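Local coordinates for N-methyltransferase (Streptoalloteichus sp. ATCC 53650, PDB 5BSZ), which probably transfers a methyl group from S-adenosylmethionine to the amino group of a deoxysugar on the pathway to kedarcidin, at residues W36-R45 / P139-D147. Residues are numbered along the deposited sequence; the frame is centred on the assembly and turned at random.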
# COMPACT_ATOMS: atom_id res chain seq x y z
N TRP A 36 -27.90 -15.04 26.28
CA TRP A 36 -28.31 -16.23 25.52
C TRP A 36 -27.71 -17.51 26.08
O TRP A 36 -28.39 -18.52 26.26
CB TRP A 36 -27.91 -16.22 24.06
CG TRP A 36 -28.33 -15.04 23.25
CD1 TRP A 36 -29.41 -14.23 23.47
CD2 TRP A 36 -27.67 -14.55 22.08
NE1 TRP A 36 -29.43 -13.22 22.52
CE2 TRP A 36 -28.40 -13.42 21.63
CE3 TRP A 36 -26.55 -14.96 21.35
CZ2 TRP A 36 -28.04 -12.70 20.50
CZ3 TRP A 36 -26.19 -14.23 20.21
CH2 TRP A 36 -26.94 -13.13 19.80
N VAL A 37 -26.40 -17.49 26.29
CA VAL A 37 -25.68 -18.68 26.73
C VAL A 37 -26.20 -19.10 28.12
O VAL A 37 -26.57 -20.25 28.33
CB VAL A 37 -24.16 -18.41 26.82
CG1 VAL A 37 -23.44 -19.64 27.39
CG2 VAL A 37 -23.59 -18.07 25.43
N ARG A 38 -26.25 -18.16 29.05
CA ARG A 38 -26.66 -18.44 30.43
C ARG A 38 -28.04 -19.13 30.45
O ARG A 38 -28.26 -20.17 31.08
CB ARG A 38 -26.71 -17.13 31.25
CG ARG A 38 -27.24 -17.33 32.69
CD ARG A 38 -27.70 -16.04 33.35
NE ARG A 38 -29.04 -15.75 32.85
CZ ARG A 38 -30.14 -16.41 33.24
NH1 ARG A 38 -30.11 -17.28 34.25
NH2 ARG A 38 -31.29 -16.13 32.64
N ARG A 39 -28.95 -18.55 29.69
CA ARG A 39 -30.35 -18.97 29.65
C ARG A 39 -30.49 -20.35 29.06
O ARG A 39 -31.15 -21.22 29.65
CB ARG A 39 -31.17 -17.95 28.85
CG ARG A 39 -32.66 -18.21 28.74
CD ARG A 39 -33.28 -17.30 27.68
NE ARG A 39 -34.10 -18.12 26.79
CZ ARG A 39 -35.19 -17.71 26.16
NH1 ARG A 39 -35.85 -18.56 25.39
NH2 ARG A 39 -35.62 -16.46 26.28
N VAL A 40 -29.90 -20.59 27.89
CA VAL A 40 -30.01 -21.87 27.22
C VAL A 40 -29.35 -22.99 28.07
O VAL A 40 -29.80 -24.13 28.12
CB VAL A 40 -29.34 -21.80 25.82
CG1 VAL A 40 -29.11 -23.17 25.28
CG2 VAL A 40 -30.17 -20.98 24.84
N VAL A 41 -28.21 -22.69 28.69
CA VAL A 41 -27.53 -23.64 29.58
C VAL A 41 -28.36 -23.94 30.87
O VAL A 41 -28.59 -25.09 31.20
CB VAL A 41 -26.13 -23.09 29.97
CG1 VAL A 41 -25.51 -23.90 31.12
CG2 VAL A 41 -25.21 -23.15 28.74
N ARG A 42 -28.84 -22.91 31.55
CA ARG A 42 -29.56 -23.11 32.80
C ARG A 42 -30.91 -23.80 32.59
O ARG A 42 -31.31 -24.63 33.41
CB ARG A 42 -29.67 -21.83 33.57
CG ARG A 42 -28.34 -21.35 34.15
CD ARG A 42 -28.00 -22.14 35.41
NE ARG A 42 -26.71 -21.74 36.00
CZ ARG A 42 -26.48 -20.59 36.62
NH1 ARG A 42 -27.42 -19.68 36.79
NH2 ARG A 42 -25.29 -20.33 37.12
N GLU A 43 -31.56 -23.56 31.45
CA GLU A 43 -32.75 -24.35 31.12
C GLU A 43 -32.48 -25.84 31.08
O GLU A 43 -33.38 -26.61 31.37
CB GLU A 43 -33.38 -24.05 29.76
CG GLU A 43 -33.97 -22.67 29.60
CD GLU A 43 -34.51 -22.40 28.18
OE1 GLU A 43 -33.96 -22.85 27.16
OE2 GLU A 43 -35.48 -21.65 28.08
N ARG A 44 -31.32 -26.24 30.58
CA ARG A 44 -31.05 -27.65 30.31
C ARG A 44 -30.22 -28.24 31.47
O ARG A 44 -30.15 -29.44 31.61
CB ARG A 44 -30.31 -27.82 28.98
CG ARG A 44 -31.18 -27.70 27.71
CD ARG A 44 -30.41 -27.07 26.52
NE ARG A 44 -31.38 -26.86 25.44
CZ ARG A 44 -32.18 -25.81 25.41
NH1 ARG A 44 -32.04 -24.81 26.27
NH2 ARG A 44 -33.09 -25.75 24.47
N ARG A 45 -29.59 -27.38 32.26
CA ARG A 45 -28.63 -27.78 33.29
C ARG A 45 -28.69 -26.75 34.40
O ARG A 45 -27.88 -25.83 34.49
CB ARG A 45 -27.21 -27.95 32.75
CG ARG A 45 -26.45 -28.94 33.63
CD ARG A 45 -25.22 -29.50 32.98
NE ARG A 45 -24.26 -30.15 33.87
CZ ARG A 45 -24.17 -31.46 34.07
NH1 ARG A 45 -23.22 -31.92 34.84
NH2 ARG A 45 -24.97 -32.32 33.48
N PRO A 139 -19.45 -33.23 30.41
CA PRO A 139 -19.93 -34.50 30.97
C PRO A 139 -21.26 -34.89 30.32
O PRO A 139 -21.81 -34.14 29.51
CB PRO A 139 -20.20 -34.14 32.41
CG PRO A 139 -20.76 -32.77 32.29
CD PRO A 139 -19.85 -32.10 31.26
N VAL A 140 -21.83 -36.03 30.70
CA VAL A 140 -23.18 -36.38 30.26
C VAL A 140 -24.11 -35.33 30.81
O VAL A 140 -23.96 -34.88 31.94
CB VAL A 140 -23.62 -37.79 30.74
CG1 VAL A 140 -25.11 -38.00 30.49
CG2 VAL A 140 -22.81 -38.84 29.99
N GLY A 141 -25.02 -34.84 29.98
CA GLY A 141 -25.85 -33.75 30.43
C GLY A 141 -25.26 -32.36 30.20
O GLY A 141 -25.95 -31.37 30.42
N GLY A 142 -23.98 -32.27 29.85
CA GLY A 142 -23.36 -30.98 29.46
C GLY A 142 -23.98 -30.33 28.23
O GLY A 142 -24.51 -31.01 27.34
N VAL A 143 -23.94 -29.00 28.20
CA VAL A 143 -24.55 -28.19 27.12
C VAL A 143 -23.50 -27.51 26.23
O VAL A 143 -22.61 -26.78 26.71
CB VAL A 143 -25.47 -27.12 27.69
CG1 VAL A 143 -26.32 -26.45 26.62
CG2 VAL A 143 -26.39 -27.69 28.79
N LEU A 144 -23.66 -27.73 24.94
CA LEU A 144 -22.75 -27.19 23.93
C LEU A 144 -23.57 -26.14 23.17
O LEU A 144 -24.66 -26.44 22.66
CB LEU A 144 -22.25 -28.29 23.03
CG LEU A 144 -20.95 -28.03 22.27
CD1 LEU A 144 -20.61 -29.33 21.56
CD2 LEU A 144 -21.05 -26.90 21.27
N VAL A 145 -23.10 -24.91 23.22
CA VAL A 145 -23.80 -23.77 22.57
C VAL A 145 -22.95 -23.17 21.45
O VAL A 145 -21.86 -22.59 21.67
CB VAL A 145 -24.15 -22.67 23.58
CG1 VAL A 145 -24.98 -21.57 22.99
CG2 VAL A 145 -24.86 -23.21 24.81
N ILE A 146 -23.48 -23.24 20.24
CA ILE A 146 -22.82 -22.64 19.05
C ILE A 146 -23.66 -21.50 18.49
O ILE A 146 -24.86 -21.69 18.22
CB ILE A 146 -22.65 -23.69 17.97
CG1 ILE A 146 -21.77 -24.82 18.48
CG2 ILE A 146 -22.07 -23.07 16.70
CD1 ILE A 146 -21.74 -26.03 17.56
N ASP A 147 -23.05 -20.32 18.47
CA ASP A 147 -23.58 -19.16 17.79
C ASP A 147 -23.01 -19.23 16.36
O ASP A 147 -21.85 -18.87 16.12
CB ASP A 147 -23.13 -17.87 18.49
CG ASP A 147 -23.68 -16.59 17.83
OD1 ASP A 147 -24.59 -16.69 16.96
OD2 ASP A 147 -23.16 -15.48 18.16
O HOH W 1 -28.68 -31.57 31.20
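Val143 and Val145 of strand 143-146 point their side chains at Val37, Val40 and Val41 of helix 30-44, a worked example of helix-on-sheet packing in the Rossmann-like fold of S-adenosylmethionine-dependent methyltransferases. Helix segment 36-44 runs roughly antiparallel to the strand, at 151°, the two axes coming within 8.9 Å. Val41 sits across both strand valines: its CG2 reaches Val145 CG2 at 3.9 Å and Val143 CG1 slightly farther off. Leu144, facing the other side of the sheet, packs on helix 124-135.

Where the helix ends, Arg45 extends over the type II turn from Pro139 to Gly142. Its CB touches Val143 CG2; CG, set anti to the backbone N (chi1 -154°), and then CD run along Gly141 O, CD to 3.3 Å. NE has a weak, long ion pair with Asp109. At the tip the guanidinium takes Pro139 CG over one face, 3.6 Å from NH1, while NH2 gives Val140 O a weak, strongly bent hydrogen bond (3.2 Å, 122°). A water donates to both Arg44 O and Gly141 O, bridging helix end and turn.

Arg44 lays CB on Val143 CG2, then bends at chi2, and its NH1 is shared by Val40 O and Glu43 OE1; a further salt bridge runs from NH2 to Glu228. At the cofactor end, Asp147 OD1 pairs with Arg238, while OD2 accepts a bond from the backbone N of Thr115, an S-adenosyl-L-homocysteine-binding residue, and also meets the edge of the Trp36 ring in plane, 3.9 Å from CZ3.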